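Local structure of hypothetical protein (Bacteroides caccae, 4M8R) at residues A[144-149]-A[184-189]; A[279-284]-A[298-303]; A[40-45]-A[92-97]; A[115-120]-A[373-378]. The protein is of unknown function but, as a DUF4784 family protein, combines an N-terminal Ig-like domain with a WD40-like domain, probably a beta-propeller. One frame throughout, in Å; residues are numbered along the deposited sequence.

Interaction 1: residues A[144-149]-A[184-189]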
loop_
_atom_site.group_PDB
_atom_site.type_symbol
_atom_site.label_atom_id
_atom_site.label_comp_id
_atom_site.label_asym_id
_atom_site.label_seq_id
_atom_site.Cartn_x
_atom_site.Cartn_y
_atom_site.Cartn_z
ATOM N N TRP A 144 21.444 22.316 19.043
ATOM C CA TRP A 144 20.219 23.122 19.141
ATOM C C TRP A 144 20.049 23.654 20.561
ATOM O O TRP A 144 20.237 22.919 21.535
ATOM C CB TRP A 144 18.986 22.301 18.760
ATOM C CG TRP A 144 18.893 21.966 17.309
ATOM C CD1 TRP A 144 18.148 22.609 16.367
ATOM C CD2 TRP A 144 19.561 20.898 16.632
ATOM N NE1 TRP A 144 18.309 22.009 15.140
ATOM C CE2 TRP A 144 19.173 20.956 15.274
ATOM C CE3 TRP A 144 20.458 19.898 17.038
ATOM C CZ2 TRP A 144 19.646 20.056 14.321
ATOM C CZ3 TRP A 144 20.931 19.004 16.090
ATOM C CH2 TRP A 144 20.520 19.087 14.744
ATOM N N ASP A 145 19.687 24.929 20.667
ATOM C CA ASP A 145 19.567 25.596 21.958
ATOM C C ASP A 145 18.276 25.171 22.649
ATOM O O ASP A 145 17.197 25.256 22.063
ATOM C CB ASP A 145 19.600 27.115 21.763
ATOM C CG ASP A 145 19.418 27.884 23.060
ATOM O OD1 ASP A 145 19.736 27.353 24.150
ATOM O OD2 ASP A 145 18.956 29.040 22.974
HETATM N N MSE A 146 18.396 24.727 23.898
HETATM C CA MSE A 146 17.273 24.169 24.640
HETATM C C MSE A 146 16.880 25.049 25.793
HETATM O O MSE A 146 16.188 24.602 26.709
HETATM C CB MSE A 146 17.723 22.802 25.148
HETATM C CG MSE A 146 16.579 21.797 25.221
HETATM SE SE MSE A 146 17.171 20.156 26.148
HETATM C CE MSE A 146 17.565 20.889 27.926
ATOM N N SER A 147 17.290 26.318 25.756
ATOM C CA SER A 147 17.154 27.210 26.916
ATOM C C SER A 147 15.742 27.767 27.121
ATOM O O SER A 147 15.421 28.246 28.206
ATOM C CB SER A 147 18.155 28.364 26.822
ATOM O OG SER A 147 17.934 29.137 25.657
ATOM N N ALA A 148 14.908 27.722 26.085
ATOM C CA ALA A 148 13.500 28.094 26.222
ATOM C C ALA A 148 12.746 27.072 27.080
ATOM O O ALA A 148 11.810 27.427 27.794
ATOM C CB ALA A 148 12.849 28.225 24.852
ATOM N N HIS A 149 13.151 25.804 26.999
ATOM C CA HIS A 149 12.599 24.744 27.847
ATOM C C HIS A 149 13.742 23.886 28.398
ATOM O O HIS A 149 13.931 22.747 27.969
ATOM C CB HIS A 149 11.597 23.885 27.064
ATOM C CG HIS A 149 10.390 24.642 26.604
ATOM N ND1 HIS A 149 9.437 25.124 27.475
ATOM C CD2 HIS A 149 9.987 25.009 25.364
ATOM C CE1 HIS A 149 8.498 25.754 26.791
ATOM N NE2 HIS A 149 8.808 25.698 25.508
ATOM N N GLY A 184 14.747 25.138 14.875
ATOM C CA GLY A 184 15.094 25.260 16.291
ATOM C C GLY A 184 13.969 25.848 17.133
ATOM O O GLY A 184 14.179 26.192 18.297
ATOM N N GLU A 185 12.771 25.935 16.558
ATOM C CA GLU A 185 11.615 26.504 17.243
ATOM C C GLU A 185 10.791 25.435 17.956
ATOM O O GLU A 185 10.767 24.269 17.549
ATOM C CB GLU A 185 10.725 27.260 16.256
ATOM C CG GLU A 185 11.244 28.642 15.890
ATOM C CD GLU A 185 10.400 29.329 14.831
ATOM O OE1 GLU A 185 9.513 28.672 14.242
ATOM O OE2 GLU A 185 10.632 30.531 14.579
ATOM N N TRP A 186 10.106 25.864 19.011
ATOM C CA TRP A 186 9.278 24.988 19.835
ATOM C C TRP A 186 7.809 25.143 19.462
ATOM O O TRP A 186 7.332 26.261 19.296
ATOM C CB TRP A 186 9.462 25.343 21.306
ATOM C CG TRP A 186 10.848 25.139 21.793
ATOM C CD1 TRP A 186 11.862 26.054 21.795
ATOM C CD2 TRP A 186 11.389 23.938 22.353
ATOM N NE1 TRP A 186 13.000 25.495 22.324
ATOM C CE2 TRP A 186 12.733 24.197 22.677
ATOM C CE3 TRP A 186 10.864 22.668 22.616
ATOM C CZ2 TRP A 186 13.561 23.233 23.245
ATOM C CZ3 TRP A 186 11.686 21.713 23.183
ATOM C CH2 TRP A 186 13.020 21.999 23.491
ATOM N N LYS A 187 7.098 24.023 19.344
ATOM C CA LYS A 187 5.663 24.033 19.059
ATOM C C LYS A 187 4.916 23.291 20.153
ATOM O O LYS A 187 5.246 22.150 20.457
ATOM C CB LYS A 187 5.377 23.335 17.727
ATOM C CG LYS A 187 6.175 23.843 16.535
ATOM C CD LYS A 187 5.869 25.293 16.216
ATOM C CE LYS A 187 6.542 25.710 14.917
ATOM N NZ LYS A 187 6.622 27.191 14.797
ATOM N N ALA A 188 3.911 23.929 20.743
ATOM C CA ALA A 188 3.047 23.247 21.702
ATOM C C ALA A 188 2.214 22.197 20.980
ATOM O O ALA A 188 1.752 22.435 19.863
ATOM C CB ALA A 188 2.141 24.237 22.407
ATOM N N LEU A 189 2.038 21.038 21.612
ATOM C CA LEU A 189 1.285 19.939 21.012
ATOM C C LEU A 189 -0.127 19.781 21.569
ATOM O O LEU A 189 -0.975 19.176 20.920
ATOM C CB LEU A 189 2.060 18.626 21.156
ATOM C CG LEU A 189 3.361 18.553 20.350
ATOM C CD1 LEU A 189 4.086 17.246 20.626
ATOM C CD2 LEU A 189 3.107 18.708 18.860
HETATM O O HOH W 1 15.420 27.339 23.060
#

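Interaction 2: residues A[279-284]-A[298-303]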
loop_
_atom_site.group_PDB
_atom_site.type_symbol
_atom_site.label_atom_id
_atom_site.label_comp_id
_atom_site.label_asym_id
_atom_site.label_seq_id
_atom_site.Cartn_x
_atom_site.Cartn_y
_atom_site.Cartn_z
ATOM N N ASN A 279 11.164 8.141 48.368
ATOM C CA ASN A 279 12.433 7.605 48.875
ATOM C C ASN A 279 13.457 7.200 47.795
ATOM O O ASN A 279 14.478 6.592 48.113
ATOM C CB ASN A 279 12.167 6.415 49.818
ATOM C CG ASN A 279 11.496 5.237 49.119
ATOM O OD1 ASN A 279 10.994 5.361 48.001
ATOM N ND2 ASN A 279 11.484 4.088 49.781
ATOM N N GLY A 280 13.185 7.521 46.530
ATOM C CA GLY A 280 14.124 7.232 45.436
ATOM C C GLY A 280 13.981 5.855 44.802
ATOM O O GLY A 280 14.715 5.521 43.869
ATOM N N LYS A 281 13.050 5.051 45.312
ATOM C CA LYS A 281 12.735 3.748 44.727
ATOM C C LYS A 281 11.725 3.911 43.591
ATOM O O LYS A 281 11.054 4.938 43.493
ATOM C CB LYS A 281 12.179 2.804 45.793
ATOM C CG LYS A 281 13.194 2.391 46.844
ATOM C CD LYS A 281 14.213 1.405 46.290
ATOM C CE LYS A 281 15.044 0.788 47.404
ATOM N NZ LYS A 281 15.905 -0.316 46.900
ATOM N N TRP A 282 11.621 2.888 42.744
ATOM C CA TRP A 282 10.754 2.926 41.564
ATOM C C TRP A 282 9.841 1.699 41.515
ATOM O O TRP A 282 10.230 0.610 41.936
ATOM C CB TRP A 282 11.592 2.970 40.280
ATOM C CG TRP A 282 12.462 4.195 40.113
ATOM C CD1 TRP A 282 13.555 4.532 40.855
ATOM C CD2 TRP A 282 12.330 5.213 39.112
ATOM N NE1 TRP A 282 14.102 5.705 40.391
ATOM C CE2 TRP A 282 13.370 6.144 39.322
ATOM C CE3 TRP A 282 11.428 5.433 38.063
ATOM C CZ2 TRP A 282 13.534 7.278 38.525
ATOM C CZ3 TRP A 282 11.591 6.561 37.270
ATOM C CH2 TRP A 282 12.638 7.469 37.508
ATOM N N VAL A 283 8.636 1.876 40.980
ATOM C CA VAL A 283 7.700 0.763 40.788
ATOM C C VAL A 283 7.173 0.739 39.353
ATOM O O VAL A 283 7.035 1.790 38.727
ATOM C CB VAL A 283 6.498 0.834 41.757
ATOM C CG1 VAL A 283 6.964 0.691 43.198
ATOM C CG2 VAL A 283 5.708 2.125 41.572
ATOM N N PRO A 284 6.877 -0.463 38.831
ATOM C CA PRO A 284 6.189 -0.554 37.553
ATOM C C PRO A 284 4.695 -0.288 37.724
ATOM O O PRO A 284 4.090 -0.749 38.699
ATOM C CB PRO A 284 6.449 -1.994 37.109
ATOM C CG PRO A 284 6.697 -2.752 38.361
ATOM C CD PRO A 284 7.155 -1.787 39.412
ATOM N N GLY A 298 4.960 -6.391 43.751
ATOM C CA GLY A 298 6.107 -7.241 44.074
ATOM C C GLY A 298 7.473 -6.721 43.651
ATOM O O GLY A 298 8.490 -7.321 43.993
ATOM N N ILE A 299 7.507 -5.608 42.918
ATOM C CA ILE A 299 8.766 -5.026 42.452
ATOM C C ILE A 299 8.941 -3.595 42.961
ATOM O O ILE A 299 8.095 -2.728 42.720
ATOM C CB ILE A 299 8.856 -5.032 40.907
ATOM C CG1 ILE A 299 8.905 -6.471 40.372
ATOM C CG2 ILE A 299 10.081 -4.255 40.431
ATOM C CD1 ILE A 299 7.548 -7.063 40.050
ATOM N N GLU A 300 10.044 -3.367 43.670
ATOM C CA GLU A 300 10.461 -2.031 44.085
ATOM C C GLU A 300 11.974 -1.936 43.878
ATOM O O GLU A 300 12.750 -2.529 44.631
ATOM C CB GLU A 300 10.080 -1.770 45.545
ATOM C CG GLU A 300 10.220 -0.316 45.974
ATOM C CD GLU A 300 9.481 -0.005 47.268
ATOM O OE1 GLU A 300 9.832 -0.590 48.316
ATOM O OE2 GLU A 300 8.556 0.836 47.237
ATOM N N ALA A 301 12.381 -1.199 42.847
ATOM C CA ALA A 301 13.772 -1.194 42.387
ATOM C C ALA A 301 14.383 0.207 42.396
ATOM O O ALA A 301 13.713 1.187 42.717
ATOM C CB ALA A 301 13.850 -1.791 40.991
ATOM N N ASP A 302 15.662 0.289 42.040
ATOM C CA ASP A 302 16.398 1.556 42.052
ATOM C C ASP A 302 16.286 2.330 40.743
ATOM O O ASP A 302 16.601 3.516 40.704
ATOM C CB ASP A 302 17.864 1.306 42.403
ATOM C CG ASP A 302 18.032 0.751 43.802
ATOM O OD1 ASP A 302 17.410 1.301 44.731
ATOM O OD2 ASP A 302 18.785 -0.232 43.972
ATOM N N ALA A 303 15.861 1.654 39.678
ATOM C CA ALA A 303 15.465 2.325 38.435
ATOM C C ALA A 303 14.644 1.374 37.572
ATOM O O ALA A 303 14.913 0.168 37.531
ATOM C CB ALA A 303 16.680 2.821 37.663
#

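Interaction 3: residues A[40-45]-A[92-97]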
loop_
_atom_site.group_PDB
_atom_site.type_symbol
_atom_site.label_atom_id
_atom_site.label_comp_id
_atom_site.label_asym_id
_atom_site.label_seq_id
_atom_site.Cartn_x
_atom_site.Cartn_y
_atom_site.Cartn_z
ATOM N N GLU A 40 -6.942 43.406 8.881
ATOM C CA GLU A 40 -6.723 42.524 10.025
ATOM C C GLU A 40 -7.429 41.207 9.753
ATOM O O GLU A 40 -8.611 41.189 9.404
ATOM C CB GLU A 40 -7.301 43.120 11.312
ATOM C CG GLU A 40 -6.599 44.364 11.838
ATOM C CD GLU A 40 -7.387 45.047 12.949
ATOM O OE1 GLU A 40 -7.946 44.337 13.817
ATOM O OE2 GLU A 40 -7.449 46.297 12.958
ATOM N N GLY A 41 -6.701 40.110 9.893
ATOM C CA GLY A 41 -7.284 38.792 9.696
ATOM C C GLY A 41 -7.035 38.203 8.322
ATOM O O GLY A 41 -7.313 37.025 8.111
ATOM N N ASP A 42 -6.529 39.006 7.384
ATOM C CA ASP A 42 -6.101 38.482 6.088
ATOM C C ASP A 42 -5.085 37.376 6.322
ATOM O O ASP A 42 -4.199 37.510 7.167
ATOM C CB ASP A 42 -5.476 39.572 5.208
ATOM C CG ASP A 42 -6.514 40.483 4.570
ATOM O OD1 ASP A 42 -7.707 40.375 4.913
ATOM O OD2 ASP A 42 -6.137 41.323 3.723
ATOM N N GLN A 43 -5.242 36.272 5.596
ATOM C CA GLN A 43 -4.305 35.161 5.674
ATOM C C GLN A 43 -3.632 34.974 4.319
ATOM O O GLN A 43 -4.012 35.606 3.328
ATOM C CB GLN A 43 -5.021 33.890 6.129
ATOM C CG GLN A 43 -5.764 34.069 7.453
ATOM C CD GLN A 43 -6.181 32.761 8.115
ATOM O OE1 GLN A 43 -5.634 31.695 7.830
ATOM N NE2 GLN A 43 -7.154 32.844 9.017
ATOM N N VAL A 44 -2.609 34.131 4.291
ATOM C CA VAL A 44 -1.878 33.861 3.068
ATOM C C VAL A 44 -1.773 32.354 2.879
ATOM O O VAL A 44 -1.416 31.631 3.809
ATOM C CB VAL A 44 -0.478 34.501 3.113
ATOM C CG1 VAL A 44 0.324 34.142 1.872
ATOM C CG2 VAL A 44 -0.589 36.017 3.252
ATOM N N ASP A 45 -2.090 31.898 1.667
ATOM C CA ASP A 45 -2.077 30.477 1.309
ATOM C C ASP A 45 -1.031 30.192 0.241
ATOM O O ASP A 45 -0.777 31.023 -0.630
ATOM C CB ASP A 45 -3.436 30.056 0.741
ATOM C CG ASP A 45 -4.482 29.839 1.806
ATOM O OD1 ASP A 45 -4.157 29.267 2.875
ATOM O OD2 ASP A 45 -5.642 30.227 1.558
ATOM N N ILE A 92 1.413 32.107 -4.398
ATOM C CA ILE A 92 1.090 32.752 -3.132
ATOM C C ILE A 92 -0.215 33.528 -3.271
ATOM O O ILE A 92 -0.336 34.396 -4.136
ATOM C CB ILE A 92 2.229 33.700 -2.713
ATOM C CG1 ILE A 92 3.535 32.915 -2.585
ATOM C CG2 ILE A 92 1.915 34.391 -1.394
ATOM C CD1 ILE A 92 4.764 33.782 -2.450
ATOM N N PHE A 93 -1.183 33.203 -2.415
ATOM C CA PHE A 93 -2.521 33.787 -2.477
ATOM C C PHE A 93 -2.853 34.585 -1.226
ATOM O O PHE A 93 -2.592 34.137 -0.111
ATOM C CB PHE A 93 -3.571 32.680 -2.608
ATOM C CG PHE A 93 -3.467 31.880 -3.868
ATOM C CD1 PHE A 93 -4.126 32.286 -5.018
ATOM C CD2 PHE A 93 -2.730 30.706 -3.901
ATOM C CE1 PHE A 93 -4.041 31.543 -6.179
ATOM C CE2 PHE A 93 -2.639 29.958 -5.061
ATOM C CZ PHE A 93 -3.295 30.377 -6.201
ATOM N N LEU A 94 -3.464 35.749 -1.410
ATOM C CA LEU A 94 -4.079 36.468 -0.299
ATOM C C LEU A 94 -5.454 35.862 -0.037
ATOM O O LEU A 94 -6.250 35.713 -0.959
ATOM C CB LEU A 94 -4.236 37.948 -0.629
ATOM C CG LEU A 94 -4.741 38.827 0.518
ATOM C CD1 LEU A 94 -3.769 38.807 1.684
ATOM C CD2 LEU A 94 -4.967 40.251 0.032
ATOM N N ASN A 95 -5.723 35.513 1.217
ATOM C CA ASN A 95 -6.979 34.870 1.599
ATOM C C ASN A 95 -7.751 35.760 2.565
ATOM O O ASN A 95 -7.359 35.905 3.723
ATOM C CB ASN A 95 -6.689 33.497 2.229
ATOM C CG ASN A 95 -7.949 32.724 2.587
ATOM O OD1 ASN A 95 -9.064 33.132 2.265
ATOM N ND2 ASN A 95 -7.770 31.594 3.264
ATOM N N ARG A 96 -8.831 36.369 2.078
ATOM C CA ARG A 96 -9.712 37.180 2.912
ATOM C C ARG A 96 -11.050 36.466 3.076
ATOM O O ARG A 96 -11.938 36.602 2.232
ATOM C CB ARG A 96 -9.898 38.582 2.302
ATOM C CG ARG A 96 -10.879 39.478 3.058
ATOM C CD ARG A 96 -10.313 40.856 3.356
ATOM N NE ARG A 96 -10.323 41.753 2.201
ATOM C CZ ARG A 96 -9.275 42.423 1.719
ATOM N NH1 ARG A 96 -8.066 42.329 2.265
ATOM N NH2 ARG A 96 -9.445 43.209 0.665
ATOM N N ALA A 97 -11.184 35.715 4.170
ATOM C CA ALA A 97 -12.377 34.903 4.443
ATOM C C ALA A 97 -12.600 33.879 3.318
ATOM O O ALA A 97 -11.770 32.992 3.116
ATOM C CB ALA A 97 -13.598 35.795 4.662
#

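Interaction 4: residues A[115-120]-A[373-378]. With EDO (1,2-ethanediol), chain H.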
loop_
_atom_site.group_PDB
_atom_site.type_symbol
_atom_site.label_atom_id
_atom_site.label_comp_id
_atom_site.label_asym_id
_atom_site.label_seq_id
_atom_site.Cartn_x
_atom_site.Cartn_y
_atom_site.Cartn_z
ATOM N N LYS A 115 16.343 11.440 5.845
ATOM C CA LYS A 115 15.580 10.332 6.423
ATOM C C LYS A 115 16.425 9.333 7.224
ATOM O O LYS A 115 15.872 8.457 7.887
ATOM C CB LYS A 115 14.813 9.587 5.329
ATOM C CG LYS A 115 13.946 10.477 4.444
ATOM C CD LYS A 115 13.143 9.655 3.437
ATOM C CE LYS A 115 13.077 10.308 2.059
ATOM N NZ LYS A 115 12.468 11.671 2.072
ATOM N N ASP A 116 17.749 9.462 7.173
ATOM C CA ASP A 116 18.628 8.572 7.938
ATOM C C ASP A 116 18.508 8.840 9.437
ATOM O O ASP A 116 18.440 9.992 9.868
ATOM C CB ASP A 116 20.094 8.702 7.499
ATOM C CG ASP A 116 20.690 10.075 7.799
ATOM O OD1 ASP A 116 20.159 11.078 7.276
ATOM O OD2 ASP A 116 21.696 10.148 8.543
ATOM N N PHE A 117 18.489 7.768 10.225
ATOM C CA PHE A 117 18.363 7.889 11.669
ATOM C C PHE A 117 19.656 8.382 12.300
ATOM O O PHE A 117 20.728 7.911 11.966
ATOM C CB PHE A 117 17.922 6.559 12.294
ATOM C CG PHE A 117 16.435 6.399 12.347
ATOM C CD1 PHE A 117 15.744 5.863 11.272
ATOM C CD2 PHE A 117 15.722 6.822 13.462
ATOM C CE1 PHE A 117 14.368 5.737 11.307
ATOM C CE2 PHE A 117 14.344 6.699 13.508
ATOM C CZ PHE A 117 13.666 6.158 12.426
ATOM N N ARG A 118 19.523 9.335 13.218
ATOM C CA ARG A 118 20.658 9.968 13.884
ATOM C C ARG A 118 20.423 9.975 15.391
ATOM O O ARG A 118 19.281 10.055 15.847
ATOM C CB ARG A 118 20.830 11.395 13.361
ATOM C CG ARG A 118 21.083 11.451 11.861
ATOM C CD ARG A 118 21.161 12.861 11.307
ATOM N NE ARG A 118 21.386 12.834 9.864
ATOM C CZ ARG A 118 21.473 13.912 9.085
ATOM N NH1 ARG A 118 21.367 15.131 9.601
ATOM N NH2 ARG A 118 21.675 13.771 7.779
ATOM N N LEU A 119 21.501 9.872 16.160
ATOM C CA LEU A 119 21.403 9.808 17.612
ATOM C C LEU A 119 21.691 11.180 18.218
ATOM O O LEU A 119 22.697 11.816 17.880
ATOM C CB LEU A 119 22.388 8.775 18.159
ATOM C CG LEU A 119 22.229 8.417 19.632
ATOM C CD1 LEU A 119 20.924 7.681 19.889
ATOM C CD2 LEU A 119 23.417 7.583 20.082
ATOM N N TYR A 120 20.808 11.623 19.111
ATOM C CA TYR A 120 20.915 12.934 19.742
ATOM C C TYR A 120 20.963 12.790 21.256
ATOM O O TYR A 120 20.230 11.989 21.825
ATOM C CB TYR A 120 19.718 13.804 19.360
ATOM C CG TYR A 120 19.560 14.031 17.877
ATOM C CD1 TYR A 120 18.917 13.095 17.075
ATOM C CD2 TYR A 120 20.051 15.186 17.273
ATOM C CE1 TYR A 120 18.772 13.297 15.715
ATOM C CE2 TYR A 120 19.911 15.399 15.911
ATOM C CZ TYR A 120 19.273 14.450 15.136
ATOM O OH TYR A 120 19.130 14.660 13.783
ATOM N N THR A 373 16.387 3.653 23.756
ATOM C CA THR A 373 15.732 4.220 22.583
ATOM C C THR A 373 15.880 3.280 21.380
ATOM O O THR A 373 16.679 2.343 21.426
ATOM C CB THR A 373 16.276 5.633 22.290
ATOM O OG1 THR A 373 15.564 6.216 21.191
ATOM C CG2 THR A 373 17.781 5.597 22.003
ATOM N N ASN A 374 15.100 3.522 20.323
ATOM C CA ASN A 374 14.979 2.577 19.211
ATOM C C ASN A 374 15.299 3.203 17.869
ATOM O O ASN A 374 14.801 4.279 17.550
ATOM C CB ASN A 374 13.556 2.024 19.132
ATOM C CG ASN A 374 13.129 1.311 20.395
ATOM O OD1 ASN A 374 12.920 1.937 21.428
ATOM N ND2 ASN A 374 12.982 -0.003 20.312
ATOM N N ARG A 375 16.119 2.515 17.082
ATOM C CA ARG A 375 16.410 2.929 15.721
ATOM C C ARG A 375 15.484 2.147 14.800
ATOM O O ARG A 375 15.652 0.938 14.622
ATOM C CB ARG A 375 17.876 2.653 15.370
ATOM C CG ARG A 375 18.388 3.565 14.266
ATOM C CD ARG A 375 19.469 2.942 13.402
ATOM N NE ARG A 375 20.691 2.633 14.135
ATOM C CZ ARG A 375 21.899 2.542 13.585
ATOM N NH1 ARG A 375 22.080 2.761 12.286
ATOM N NH2 ARG A 375 22.943 2.244 14.349
ATOM N N LEU A 376 14.507 2.835 14.214
ATOM C CA LEU A 376 13.408 2.153 13.530
ATOM C C LEU A 376 13.681 1.699 12.098
ATOM O O LEU A 376 12.817 1.073 11.501
ATOM C CB LEU A 376 12.140 3.010 13.586
ATOM C CG LEU A 376 11.673 3.373 15.002
ATOM C CD1 LEU A 376 10.379 4.171 14.947
ATOM C CD2 LEU A 376 11.503 2.124 15.856
ATOM N N ASP A 377 14.864 1.994 11.553
ATOM C CA ASP A 377 15.310 1.349 10.292
ATOM C C ASP A 377 15.991 -0.001 10.558
ATOM O O ASP A 377 16.376 -0.702 9.630
ATOM C CB ASP A 377 16.207 2.266 9.431
ATOM C CG ASP A 377 17.453 2.762 10.160
ATOM O OD1 ASP A 377 17.591 2.496 11.367
ATOM O OD2 ASP A 377 18.289 3.439 9.524
ATOM N N ARG A 378 16.150 -0.341 11.834
ATOM C CA ARG A 378 16.506 -1.691 12.253
ATOM C C ARG A 378 15.241 -2.371 12.738
ATOM O O ARG A 378 14.243 -1.705 13.018
ATOM C CB ARG A 378 17.525 -1.651 13.394
ATOM C CG ARG A 378 18.847 -1.002 13.026
ATOM C CD ARG A 378 19.592 -1.845 12.007
ATOM N NE ARG A 378 20.954 -1.374 11.778
ATOM C CZ ARG A 378 21.297 -0.415 10.921
ATOM N NH1 ARG A 378 20.384 0.220 10.181
ATOM N NH2 ARG A 378 22.575 -0.082 10.800
HETATM C C1 EDO H . 11.747 2.971 25.434
HETATM O O1 EDO H . 11.853 4.397 25.468
HETATM C C2 EDO H . 12.007 2.505 24.009
HETATM O O2 EDO H . 12.027 1.073 23.921
#

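Interaction 1: residues A[144-149]-A[184-189]
Trp144 and Gly184 bring the two backbones nearest, their CA atoms 6.2 Å apart, and the chains then diverge, with Ala148 CA 8.3 Å from Trp186 CA. At that spacing the segments do not pair as strands. A water bridges the segments instead: it donates to Asp145 O at 2.9 Å and accepts from both Ala148 N and the indole nitrogen, Trp186 NE1, so one molecule ties the turn to the ring. Asp145 also shapes that turn, since its OD1 accepts from Ser147 N in an Asx turn. Strands 143-145 and 186-188 are the outermost strands of two successive four-stranded antiparallel sheets, consistent with neighbouring blades of a WD40-like propeller, and Trp186 packs against the loop that follows strand 143-145. Its indole is reached from several directions. His149 stands edge-on over one face in a T-shaped pair, planes 79° apart, with CD2 3.5 Å from Trp186 CD2; His149 CB adds a CH-pi contact over the six-membered ring. Met146 CG, of a selenomethionine, lies at the indole edge, 3.9 Å from Trp186 CZ2, and Ala148 CB approaches Trp186 NE1 to 3.7 Å. Phe152 makes a further edge-to-face contact with Trp186.

Interaction 2: residues A[279-284]-A[298-303]
Trp282 and Ala301 form a single antiparallel bridge, a hydrogen-bonded pair, and the contact is tightest here. Trp282 N donates to Ala301 O at 2.7 Å, and Ala301 N returns a straighter bond to Trp282 O at 3.0 Å, with 164° at the hydrogen. The indole continues the packed side: Ala303 CA sits over one face, 4.0 Å from the centroid of the five-membered ring, in a CH-pi contact. At the other end Pro284 CD and CG press on Ile299 CB, the two side chains crossing at about a right angle, with Pro284 CD 4.0 Å from that CB.

The side occupied by Lys281 and Glu300 is looser and more open to solvent. Lys281 bends at chi2 (-73°), which swings CD alongside Asp302, and its NZ then reaches Asp302 OD1 at 3.1 Å in a salt bridge, approaching from above the carboxylate plane. Glu300 CG touches Lys281 CB at 3.7 Å, but its carboxylate makes no ion pair with that lysine. Asp302 OD2 takes a bond from Ser334 N, which helps to fix the carboxylate.

Within its sheet, strand 282-288 lies between strands 270-276 and 292-295; from the bridge the chain runs on through a classic beta bulge, Asp302 and Ala303 facing Tyr332, into strand 303-310 beside strand 325-333 of the next sheet.

Interaction 3: residues A[40-45]-A[92-97]
Gln43 and Asn95 exchange two backbone bonds, Asn95 N to Gln43 O at 2.7 Å and Gln43 N to Asn95 O at 2.9 Å, and Asp45 and Phe93 repeat the pattern. Both are hydrogen-bonded antiparallel pairs. Between them lies the non-hydrogen-bonded pair Val44 and Leu94, where Val44 CA approaches Phe93 O at 3.3 Å in a CA-H...O contact. This is regular antiparallel pairing, which joins neighbouring strands within a sheet of the Ig-like domain.

Side chains extend the pairing. With CG1 anti to the backbone N (chi1 176°), Val44 lays that methyl against Ile92 CG2 at 3.6 Å. Just before strand 43-50 begins, Asp42 turns its carboxylate to Arg96, the last residue of strand 88-96, whose NH1 meets Asp42 OD2 at 2.6 Å and OD1 at 3.3 Å. As hydrogen bonds both are weak, but they belong to a salt bridge in which the carboxylate and guanidinium planes are nearly coplanar, 23° apart.

A second shell positions these charges. Gln39 N makes a weak bond to Asp42 OD2, Leu12 O accepts from Arg96 NH2, and Arg100 NE bridges to Asp45 OD2, which probably steadies that buried carboxylate.

Val44 and Ile92 pack on Ile79, and Leu94 on Leu103. The face bearing Gln43, Asn95 and Phe93 meets a second subunit, where Phe93 lies edge-to-face with Phe191 of that subunit and Gln43 touches its counterpart. Within the sheet, strand 43-50 lies between strands 60-72 and 88-96, and strand 99-108 flanks strand 88-96 on its far side.

Interaction 4: residues A[115-120]-A[373-378]
Flanking Phe117, which meets Arg375 across the contact, Arg118 NE donates to Asp116 OD2 at 3.0 Å, the hydrogen almost in line at 179° and the oxygen in the guanidinium plane. That salt bridge links the residues before and after Phe117, whose side chain points at the opposite segment. There Arg375 to Arg378 forms a type I beta turn, closed by Arg378 N to Arg375 O at 3.1 Å, and the turn packs against the ring. Leu376 N lies over one face, 3.8 Å above the plane and toward the rim, while Leu376 CB touches Phe117 CZ at 3.7 Å. Arg375 slides past in the opposite direction, its CG 3.6 Å from Phe117 CB; Asp377 CG comes obliquely to Phe117 CD1. Further along, Leu119 CD1 meets Thr373 CG2 at 4.3 Å. Segment 115-120 leads from strand 99-108 of the Ig-like sheet into strand 118-123 of a four-stranded sheet, consistent with a propeller blade, and Trp421 of strand 419-422 packs on Phe117, Leu119 and Arg375. Arg375 NH2 bonds Tyr408 OH, and its NH1 forms a salt bridge with Glu135 of a third subunit. Thus apolar packing holds the contact, while the charged end of Arg375 is engaged outside it.

How the interactions relate
From the N terminus, interaction 3 comes first: it brings 40-45 beside 92-97 and closes a loop within the Ig-like domain. Interaction 4 then opens at 115-120, at the start of strand 118-123, and closes only at 373-378, tying that strand's sheet to the loop after strand 368-373 of the last four-stranded sheet. Its span contains interactions 1 and 2, which follow in series without crossing. Each lies where one sheet of the WD40-like domain meets the next; in interaction 2 the link is the loop leading into strand 303-310. Interactions 1 and 4 touch, Trp144 CZ3 lying 3.8 Å from Tyr120 CE2. Interaction 3 stands apart, its centre 55 Å from that of interaction 2.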